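Local coordinates for acetyltransferase Atu2258 (Agrobacterium tumefaciens str. C58, PDB 2G3A), which transfers an acetyl group from acetyl coenzyme A to an acceptor, preferring glucosamine 6-phosphate or dopamine, and releases CoA and the acetylated product, at residues A[82-85]-A[86-89]. Residues are numbered along the deposited sequence; the frame is centred on the assembly and turned at random.
Sequences FVPE and AMRG
Arg88 turns its guanidinium back over the turn to seize the carbonyl oxygen of Val83, an example of a side chain holding the backbone that leads into its own loop. The grip is side-on: Arg88 NE donates to Val83 O at 2.8 Å and Arg88 NH2 to the same atom at 3.0 Å. The acceptor lies only 5° out of the guanidinium plane. Arg88 CG sits beside the backbone N (chi1 -73°), from where the extended chain carries NE back to Val83. Two donors on one oxygen fix the rotation of the group, and Glu85 CA, 3.6 Å above the plane, lies over the centre of one face. At the edge stands the Phe82 ring, its plane 85° from that of the guanidinium, with Phe82 CE1 3.5 Å from Arg88 NH2.

The chain between them turns tightly: Met87 N donates to Pro84 O at 2.9 Å, with Glu85 and Ala86 at the corner of a type I beta turn, and a weak bond from Arg88 N to Glu85 O continues it as a short 3-10 turn. The inner side is closely packed. Val83 CG1 meets Arg88 CG and Met87 CB, and the selenium of Met87, a selenomethionine, lies 3.9 Å from Pro84 CG. Ile92 of helix 92-106 touches both Val83 and Met87, and Tyr39 of the second subunit packs on Arg88.

The solvent side is looser: Glu85 and Arg88 form no direct salt bridge, and a water joins them, donating to Glu85 OE1 and accepting from Arg88 NH1.

Arg88 begins an R-x-x-G-x-A sequence running into helix 92-106, consistent with the GNAT signature whose backbone amides bind the CoA pyrophosphate in relatives; its bonds tie the exit of strand 75-82 to the start of that loop.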
ATOM      1  N   PHE A  82       2.804  -3.928 -14.784  1.00 22.12           N
ATOM      2  CA  PHE A  82       1.954  -4.319 -15.894  1.00 21.59           C
ATOM      3  C   PHE A  82       2.764  -4.634 -17.153  1.00 23.03           C
ATOM      4  O   PHE A  82       3.580  -3.829 -17.619  1.00 23.74           O
ATOM      5  CB  PHE A  82       0.902  -3.236 -16.192  1.00 23.69           C
ATOM      6  CG  PHE A  82      -0.009  -3.580 -17.343  1.00 24.50           C
ATOM      7  CD1 PHE A  82      -1.117  -4.407 -17.149  1.00 21.36           C
ATOM      8  CD2 PHE A  82       0.248  -3.098 -18.622  1.00 26.82           C
ATOM      9  CE1 PHE A  82      -1.945  -4.737 -18.195  1.00 24.15           C
ATOM     10  CE2 PHE A  82      -0.591  -3.435 -19.701  1.00 25.06           C
ATOM     11  CZ  PHE A  82      -1.685  -4.250 -19.483  1.00 25.77           C
ATOM     12  N   VAL A  83       2.522  -5.814 -17.705  1.00 23.47           N
ATOM     13  CA  VAL A  83       3.124  -6.204 -18.968  1.00 24.36           C
ATOM     14  C   VAL A  83       2.042  -6.195 -20.049  1.00 25.26           C
ATOM     15  O   VAL A  83       1.006  -6.824 -19.877  1.00 23.91           O
ATOM     16  CB  VAL A  83       3.811  -7.595 -18.853  1.00 26.77           C
ATOM     17  CG1 VAL A  83       4.329  -8.053 -20.203  1.00 27.20           C
ATOM     18  CG2 VAL A  83       4.955  -7.541 -17.832  1.00 31.95           C
ATOM     19  N   PRO A  84       2.268  -5.460 -21.160  1.00 27.02           N
ATOM     20  CA  PRO A  84       1.293  -5.427 -22.261  1.00 28.40           C
ATOM     21  C   PRO A  84       0.990  -6.823 -22.818  1.00 29.51           C
ATOM     22  O   PRO A  84       1.865  -7.686 -22.859  1.00 27.98           O
ATOM     23  CB  PRO A  84       1.987  -4.566 -23.323  1.00 27.98           C
ATOM     24  CG  PRO A  84       2.994  -3.777 -22.580  1.00 30.37           C
ATOM     25  CD  PRO A  84       3.450  -4.630 -21.451  1.00 26.88           C
ATOM     26  N   GLU A  85      -0.250  -7.042 -23.238  1.00 32.34           N
ATOM     27  CA  GLU A  85      -0.677  -8.362 -23.704  1.00 34.98           C
ATOM     28  C   GLU A  85       0.286  -8.987 -24.727  1.00 34.52           C
ATOM     29  O   GLU A  85       0.623 -10.173 -24.627  1.00 33.78           O
ATOM     30  CB  GLU A  85      -2.097  -8.297 -24.269  1.00 36.09           C
ATOM     31  CG  GLU A  85      -2.826  -9.641 -24.254  1.00 37.16           C
ATOM     32  CD  GLU A  85      -4.214  -9.556 -24.881  1.00 39.56           C
ATOM     33  OE1 GLU A  85      -5.177  -9.194 -24.168  1.00 45.54           O
ATOM     34  OE2 GLU A  85      -4.336  -9.848 -26.090  1.00 41.77           O
ATOM     35  N   ALA A  86       0.745  -8.178 -25.686  1.00 33.90           N
ATOM     36  CA  ALA A  86       1.626  -8.652 -26.762  1.00 34.30           C
ATOM     37  C   ALA A  86       2.997  -9.131 -26.272  1.00 35.28           C
ATOM     38  O   ALA A  86       3.686  -9.884 -26.973  1.00 35.40           O
ATOM     39  CB  ALA A  86       1.786  -7.577 -27.840  1.00 35.12           C
HETATM   40  N   MSE A  87       3.385  -8.702 -25.070  1.00 33.94           N
HETATM   41  CA  MSE A  87       4.704  -9.013 -24.540  1.00 36.18           C
HETATM   42  C   MSE A  87       4.689 -10.050 -23.423  1.00 33.72           C
HETATM   43  O   MSE A  87       5.680 -10.199 -22.709  1.00 34.46           O
HETATM   44  CB  MSE A  87       5.378  -7.743 -24.029  1.00 33.63           C
HETATM   45  CG  MSE A  87       5.496  -6.621 -25.035  1.00 37.31           C
HETATM   46 SE   MSE A  87       6.314  -5.112 -24.123  1.00 48.24          SE
HETATM   47  CE  MSE A  87       8.231  -5.639 -24.242  1.00 38.24           C
ATOM     48  N   ARG A  88       3.584 -10.768 -23.251  1.00 33.36           N
ATOM     49  CA  ARG A  88       3.518 -11.732 -22.144  1.00 34.45           C
ATOM     50  C   ARG A  88       4.124 -13.090 -22.500  1.00 35.22           C
ATOM     51  O   ARG A  88       4.230 -13.441 -23.678  1.00 35.28           O
ATOM     52  CB  ARG A  88       2.096 -11.859 -21.597  1.00 36.79           C
ATOM     53  CG  ARG A  88       1.680 -10.633 -20.798  1.00 35.59           C
ATOM     54  CD  ARG A  88       0.232 -10.682 -20.402  1.00 43.42           C
ATOM     55  NE  ARG A  88      -0.274  -9.333 -20.186  1.00 39.07           N
ATOM     56  CZ  ARG A  88      -1.555  -8.989 -20.231  1.00 39.29           C
ATOM     57  NH1 ARG A  88      -2.497  -9.897 -20.483  1.00 36.09           N
ATOM     58  NH2 ARG A  88      -1.888  -7.725 -20.033  1.00 36.07           N
ATOM     59  N   GLY A  89       4.538 -13.825 -21.470  1.00 35.33           N
ATOM     60  CA  GLY A  89       5.234 -15.105 -21.637  1.00 37.98           C
ATOM     61  C   GLY A  89       6.616 -14.970 -22.256  1.00 37.81           C
ATOM     62  O   GLY A  89       7.051 -15.837 -23.019  1.00 40.11           O
TER
HETATM   63  O   HOH W   1      -5.225  -9.556 -21.338  1.00 39.84           O